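Local coordinates for 49 protein (Murid herpesvirus 4, PDB 6A4V), which probably binds the host poly(ADP-ribose) polymerase PARP-1 and thereby facilitates replication of this gammaherpesvirus, at residues B[287-292]-B[296-301]; B[256-261]-B[281-286]. All blocks are in the same frame, centred on the assembly; numbering follows the deposited sequence.

Interaction 1: residues B[287-292]-B[296-301]; sequences HRLQTS and LVFDEI
Leu-289 is the bump of this contact, and the hollow it fills is built from Val-297, Phe-298 and Ile-301, two neighbouring positions and one a helical turn further on. Its chi1 of -173° sets CG anti to the backbone N and sends both methyls between the two helices. CD1 does most of the touching: it lies over one face of the Phe-298 ring, 3.8 Å from the centroid and 26° off the ring normal, which meets the definition of a CH-pi contact. The methyl is offset toward the rim, and its nearest ring atom is CZ, with CD1 and CZ 3.5 Å apart. On another flank the same Leu-289 CD1 meets Val-297 CG1 at 3.8 Å. The second branch, Leu-289 CD2, reaches Ile-301 CD1 at 4.0 Å, and the leucine side chain crosses both Phe-298 and Ile-301 at about a right angle. In the loop after helix 274-289, the carbonyl oxygen of Ser-292 meets Val-297 CG2 at 3.6 Å.

The turn ending 287-292 gathers on Arg-288 O, which accepts from the backbone N of Thr-291 and of Ser-292, and from Thr-291 OG1 at 3.1 Å, tilted 33° from the carbonyl plane. Ser-292 OG sits above the centre of the Arg-288 guanidinium face.

Helices 274-289 and 295-312, joined by this short loop and running in roughly opposite senses, form a helical hairpin. Phe-298 also packs on Cys-73 and Cys-76 of helix 61-85, while Leu-289 and Ile-301 both touch Phe-250 of helix 238-262. Glu-300 makes a salt bridge to Arg-99 of the second subunit. The side chains meet methyl to methyl and methyl to ring, so shape fit rather than polar bonding joins the segments, while polar bonds shape the turn.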
loop_
_atom_site.group_PDB
_atom_site.type_symbol
_atom_site.label_atom_id
_atom_site.label_comp_id
_atom_site.label_asym_id
_atom_site.label_seq_id
_atom_site.Cartn_x
_atom_site.Cartn_y
_atom_site.Cartn_z
ATOM N N HIS B 287 9.002 -8.607 -18.047
ATOM C CA HIS B 287 10.410 -8.646 -18.162
ATOM C C HIS B 287 11.045 -7.561 -17.281
ATOM O O HIS B 287 12.164 -7.764 -16.736
ATOM C CB HIS B 287 10.814 -8.475 -19.637
ATOM C CG HIS B 287 12.247 -8.821 -19.866
ATOM N ND1 HIS B 287 13.277 -7.904 -19.651
ATOM C CD2 HIS B 287 12.838 -9.985 -20.200
ATOM C CE1 HIS B 287 14.439 -8.485 -19.891
ATOM N NE2 HIS B 287 14.191 -9.763 -20.214
ATOM N N ARG B 288 10.413 -6.373 -17.190
ATOM C CA ARG B 288 11.007 -5.321 -16.343
ATOM C C ARG B 288 10.823 -5.693 -14.868
ATOM O O ARG B 288 11.711 -5.382 -14.057
ATOM C CB ARG B 288 10.389 -3.931 -16.549
ATOM C CG ARG B 288 11.137 -2.800 -15.842
ATOM C CD ARG B 288 12.506 -2.598 -16.483
ATOM N NE ARG B 288 13.231 -1.456 -15.944
ATOM C CZ ARG B 288 14.151 -1.509 -14.986
ATOM N NH1 ARG B 288 14.831 -2.623 -14.751
ATOM N NH2 ARG B 288 14.359 -0.434 -14.240
ATOM N N LEU B 289 9.651 -6.271 -14.533
ATOM C CA LEU B 289 9.349 -6.663 -13.218
ATOM C C LEU B 289 10.420 -7.570 -12.582
ATOM O O LEU B 289 10.556 -7.611 -11.353
ATOM C CB LEU B 289 7.986 -7.339 -13.237
ATOM C CG LEU B 289 7.405 -7.681 -11.879
ATOM C CD1 LEU B 289 7.162 -6.405 -11.041
ATOM C CD2 LEU B 289 6.117 -8.465 -12.126
ATOM N N GLN B 290 11.210 -8.277 -13.379
ATOM C CA GLN B 290 12.137 -9.202 -12.799
ATOM C C GLN B 290 13.369 -8.453 -12.293
ATOM O O GLN B 290 14.137 -9.020 -11.515
ATOM C CB GLN B 290 12.553 -10.308 -13.778
ATOM C CG GLN B 290 11.405 -10.983 -14.508
ATOM C CD GLN B 290 10.386 -11.616 -13.591
ATOM O OE1 GLN B 290 9.172 -11.441 -13.764
ATOM N NE2 GLN B 290 10.883 -12.257 -12.548
ATOM N N THR B 291 13.603 -7.221 -12.752
ATOM C CA THR B 291 14.816 -6.495 -12.312
ATOM C C THR B 291 14.427 -5.312 -11.423
ATOM O O THR B 291 15.200 -4.923 -10.608
ATOM C CB THR B 291 15.690 -6.099 -13.505
ATOM O OG1 THR B 291 14.797 -5.661 -14.533
ATOM C CG2 THR B 291 16.532 -7.251 -14.003
ATOM N N SER B 292 13.228 -4.750 -11.627
ATOM C CA SER B 292 12.624 -3.779 -10.707
ATOM C C SER B 292 11.205 -4.211 -10.318
ATOM O O SER B 292 10.151 -3.869 -10.980
ATOM C CB SER B 292 12.638 -2.376 -11.237
ATOM O OG SER B 292 12.172 -2.373 -12.560
ATOM N N LEU B 296 5.008 0.416 -8.802
ATOM C CA LEU B 296 4.531 1.129 -10.029
ATOM C C LEU B 296 4.297 0.133 -11.162
ATOM O O LEU B 296 3.242 0.233 -11.907
ATOM C CB LEU B 296 5.525 2.228 -10.441
ATOM C CG LEU B 296 5.782 3.309 -9.403
ATOM C CD1 LEU B 296 6.804 4.306 -9.956
ATOM C CD2 LEU B 296 4.480 4.039 -9.056
ATOM N N VAL B 297 5.187 -0.878 -11.279
ATOM C CA VAL B 297 5.065 -1.876 -12.362
ATOM C C VAL B 297 3.793 -2.683 -12.175
ATOM O O VAL B 297 2.984 -2.950 -13.143
ATOM C CB VAL B 297 6.311 -2.764 -12.532
ATOM C CG1 VAL B 297 6.119 -3.773 -13.627
ATOM C CG2 VAL B 297 7.598 -2.022 -12.804
ATOM N N PHE B 298 3.586 -3.188 -10.983
ATOM C CA PHE B 298 2.323 -3.945 -10.730
ATOM C C PHE B 298 1.121 -3.102 -11.111
ATOM O O PHE B 298 0.224 -3.638 -11.799
ATOM C CB PHE B 298 2.179 -4.396 -9.284
ATOM C CG PHE B 298 3.198 -5.429 -8.915
ATOM C CD1 PHE B 298 3.065 -6.735 -9.379
ATOM C CD2 PHE B 298 4.383 -5.049 -8.289
ATOM C CE1 PHE B 298 4.012 -7.691 -9.048
ATOM C CE2 PHE B 298 5.348 -5.997 -8.004
ATOM C CZ PHE B 298 5.115 -7.317 -8.314
ATOM N N ASP B 299 1.168 -1.800 -10.802
ATOM C CA ASP B 299 0.047 -0.945 -11.133
ATOM C C ASP B 299 -0.164 -0.894 -12.644
ATOM O O ASP B 299 -1.274 -0.922 -13.138
ATOM C CB ASP B 299 0.210 0.475 -10.572
ATOM C CG ASP B 299 -0.069 0.641 -9.072
ATOM O OD1 ASP B 299 -1.034 0.010 -8.604
ATOM O OD2 ASP B 299 0.657 1.477 -8.388
ATOM N N GLU B 300 0.913 -0.675 -13.399
ATOM C CA GLU B 300 0.789 -0.709 -14.891
ATOM C C GLU B 300 0.278 -2.055 -15.415
ATOM O O GLU B 300 -0.594 -2.121 -16.268
ATOM C CB GLU B 300 2.111 -0.342 -15.546
ATOM C CG GLU B 300 1.853 0.411 -16.817
ATOM C CD GLU B 300 3.120 0.725 -17.545
ATOM O OE1 GLU B 300 4.132 1.200 -16.835
ATOM O OE2 GLU B 300 3.084 0.441 -18.770
ATOM N N ILE B 301 0.781 -3.152 -14.866
ATOM C CA ILE B 301 0.301 -4.453 -15.307
ATOM C C ILE B 301 -1.205 -4.600 -15.085
ATOM O O ILE B 301 -1.874 -5.117 -15.927
ATOM C CB ILE B 301 1.086 -5.568 -14.614
ATOM C CG1 ILE B 301 2.519 -5.650 -15.108
ATOM C CG2 ILE B 301 0.397 -6.884 -14.761
ATOM C CD1 ILE B 301 3.393 -6.438 -14.150
#

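Interaction 2: residues B[256-261]-B[281-286]; sequences ELEAIV and NLNHLL
Leu-257 overlaps Leu-282 through one methyl each, CD2 against CD2 at 4.1 Å, the two side chains crossing at about a right angle. Both leucines have CG anti to the backbone N, and this shared setting directs their branched ends toward each other across the helix interface. The overlap is small: the segments bury 109 Å² in all, and the closest pair of CA atoms, Glu-258 and Asn-283, is 8.6 Å apart. Side-chain ends therefore bridge most of the separation. The CA traces of 256-261 and 281-286 run in largely opposed directions, so this is packing between antiparallel consecutive helices of an all-helical fold.

Next to this apolar pair lies a polar one, Glu-258 with Asn-283. The glutamate has CG anti to its carbonyl carbon and runs on extended (chi2 -179°), carrying the carboxylate across to the other helix. There OE2 of Glu-258 comes to 3.3 Å from CB of Asn-283, and the same OE2 lies 3.6 Å from Asn-283 OD1. The carboxylate and amide planes are inclined by 36°. Since the nearest approach is oxygen to a methylene carbon, the pair is a van der Waals contact; the two oxygens are both negative, so their approach is probably mildly unfavourable unless offset by surroundings. With the leucines buried, the contact grades from a buried side to a partly exposed one.

Further in, Leu-257 also rests on Val-62, Cys-65 and Leu-66 of helix 61-85 and on Leu-279, one turn before Leu-282. Leu-282 in turn reaches Val-254 of helix 238-262 and Leu-305 of helix 295-312. The leucine pair thus lies where helices 238-262 and 274-289 meet, with helix 61-85 packed on the Leu-257 side and helix 295-312 on the Leu-282 side.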
loop_
_atom_site.group_PDB
_atom_site.type_symbol
_atom_site.label_atom_id
_atom_site.label_comp_id
_atom_site.label_asym_id
_atom_site.label_seq_id
_atom_site.Cartn_x
_atom_site.Cartn_y
_atom_site.Cartn_z
ATOM N N GLU B 256 1.955 -18.728 -20.444
ATOM C CA GLU B 256 0.868 -19.524 -20.758
ATOM C C GLU B 256 -0.152 -18.700 -21.538
ATOM O O GLU B 256 -0.609 -19.159 -22.560
ATOM C CB GLU B 256 0.205 -20.103 -19.508
ATOM C CG GLU B 256 -1.120 -20.741 -19.822
ATOM C CD GLU B 256 -1.908 -21.404 -18.712
ATOM O OE1 GLU B 256 -2.542 -22.400 -19.036
ATOM O OE2 GLU B 256 -1.962 -20.897 -17.566
ATOM N N LEU B 257 -0.554 -17.527 -21.010
ATOM C CA LEU B 257 -1.540 -16.712 -21.682
ATOM C C LEU B 257 -1.082 -16.400 -23.111
ATOM O O LEU B 257 -1.915 -16.348 -23.985
ATOM C CB LEU B 257 -1.755 -15.404 -20.921
ATOM C CG LEU B 257 -2.596 -14.346 -21.663
ATOM C CD1 LEU B 257 -4.067 -14.586 -21.442
ATOM C CD2 LEU B 257 -2.266 -12.957 -21.210
ATOM N N GLU B 258 0.203 -16.059 -23.306
ATOM C CA GLU B 258 0.686 -15.710 -24.645
ATOM C C GLU B 258 0.498 -16.914 -25.599
ATOM O O GLU B 258 0.181 -16.766 -26.778
ATOM C CB GLU B 258 2.172 -15.342 -24.683
ATOM C CG GLU B 258 2.601 -14.136 -23.895
ATOM C CD GLU B 258 4.092 -13.871 -24.025
ATOM O OE1 GLU B 258 4.874 -14.864 -24.036
ATOM O OE2 GLU B 258 4.470 -12.675 -24.132
ATOM N N ALA B 259 0.720 -18.130 -25.097
ATOM C CA ALA B 259 0.633 -19.284 -25.968
ATOM C C ALA B 259 -0.823 -19.484 -26.372
ATOM O O ALA B 259 -1.157 -19.384 -27.576
ATOM C CB ALA B 259 1.205 -20.505 -25.311
ATOM N N ILE B 260 -1.638 -19.732 -25.345
ATOM C CA ILE B 260 -3.065 -19.831 -25.411
ATOM C C ILE B 260 -3.645 -18.854 -26.429
ATOM O O ILE B 260 -4.555 -19.205 -27.158
ATOM C CB ILE B 260 -3.643 -19.594 -23.996
ATOM C CG1 ILE B 260 -3.529 -20.867 -23.161
ATOM C CG2 ILE B 260 -5.068 -19.085 -24.029
ATOM C CD1 ILE B 260 -4.156 -20.746 -21.791
ATOM N N VAL B 261 -3.227 -17.590 -26.364
ATOM C CA VAL B 261 -3.893 -16.559 -27.147
ATOM C C VAL B 261 -3.598 -16.849 -28.616
ATOM O O VAL B 261 -4.503 -16.764 -29.448
ATOM C CB VAL B 261 -3.498 -15.131 -26.704
ATOM C CG1 VAL B 261 -3.698 -14.067 -27.791
ATOM C CG2 VAL B 261 -4.286 -14.744 -25.465
ATOM N N ASN B 281 3.069 -5.391 -24.778
ATOM C CA ASN B 281 3.223 -4.482 -23.655
ATOM C C ASN B 281 3.348 -5.288 -22.349
ATOM O O ASN B 281 4.283 -5.072 -21.562
ATOM C CB ASN B 281 2.018 -3.551 -23.648
ATOM C CG ASN B 281 2.217 -2.290 -22.845
ATOM O OD1 ASN B 281 3.294 -1.685 -22.874
ATOM N ND2 ASN B 281 1.175 -1.922 -22.106
ATOM N N LEU B 282 2.397 -6.205 -22.149
ATOM C CA LEU B 282 2.341 -7.064 -20.976
ATOM C C LEU B 282 3.667 -7.782 -20.820
ATOM O O LEU B 282 4.188 -7.953 -19.721
ATOM C CB LEU B 282 1.207 -8.102 -21.070
ATOM C CG LEU B 282 1.148 -8.999 -19.819
ATOM C CD1 LEU B 282 1.297 -8.118 -18.572
ATOM C CD2 LEU B 282 -0.148 -9.796 -19.728
ATOM N N ASN B 283 4.216 -8.219 -21.955
ATOM C CA ASN B 283 5.449 -9.022 -21.932
ATOM C C ASN B 283 6.627 -8.158 -21.475
ATOM O O ASN B 283 7.369 -8.558 -20.575
ATOM C CB ASN B 283 5.645 -9.729 -23.278
ATOM C CG ASN B 283 7.055 -10.247 -23.422
ATOM O OD1 ASN B 283 7.441 -11.189 -22.719
ATOM N ND2 ASN B 283 7.845 -9.516 -24.203
ATOM N N HIS B 284 6.742 -6.932 -22.036
ATOM C CA HIS B 284 7.787 -5.927 -21.648
ATOM C C HIS B 284 7.735 -5.602 -20.157
ATOM O O HIS B 284 8.767 -5.460 -19.490
ATOM C CB HIS B 284 7.574 -4.604 -22.434
ATOM C CG HIS B 284 7.913 -4.667 -23.882
ATOM N ND1 HIS B 284 7.071 -4.134 -24.861
ATOM C CD2 HIS B 284 8.998 -5.155 -24.529
ATOM C CE1 HIS B 284 7.616 -4.291 -26.051
ATOM N NE2 HIS B 284 8.802 -4.924 -25.876
ATOM N N LEU B 285 6.509 -5.469 -19.633
ATOM C CA LEU B 285 6.340 -5.199 -18.247
ATOM C C LEU B 285 6.888 -6.339 -17.376
ATOM O O LEU B 285 7.627 -6.039 -16.347
ATOM C CB LEU B 285 4.848 -4.921 -17.993
ATOM C CG LEU B 285 4.445 -3.477 -18.337
ATOM C CD1 LEU B 285 2.956 -3.318 -18.379
ATOM C CD2 LEU B 285 5.077 -2.499 -17.392
ATOM N N LEU B 286 6.512 -7.592 -17.732
ATOM C CA LEU B 286 6.883 -8.765 -16.949
ATOM C C LEU B 286 8.389 -8.908 -16.920
ATOM O O LEU B 286 8.985 -9.174 -15.881
ATOM C CB LEU B 286 6.166 -10.024 -17.461
ATOM C CG LEU B 286 5.028 -10.483 -16.544
ATOM C CD1 LEU B 286 5.556 -10.743 -15.144
ATOM C CD2 LEU B 286 3.897 -9.455 -16.501
#

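How the interactions relate
Followed from the N terminus, the chain passes along helix 238-262, turns back, and closes interaction 2 when 281-286 on helix 274-289 meets 256-261, spanning a 19-residue connection that is partly unmodelled. Interaction 1 follows in series: three residues separate 287-292 from 296-301, which lies on helix 295-312 and packs back against it. The two loops neither nest nor cross, yet share helix 274-289, and both of its segments contact helices 238-262 and 295-312. Their centres lie 13 Å apart and they touch: Ile-301 CG1 packs on Leu-285 CB at 3.8 Å. Together they tie three consecutive helices into one bundle, and both touch the second subunit.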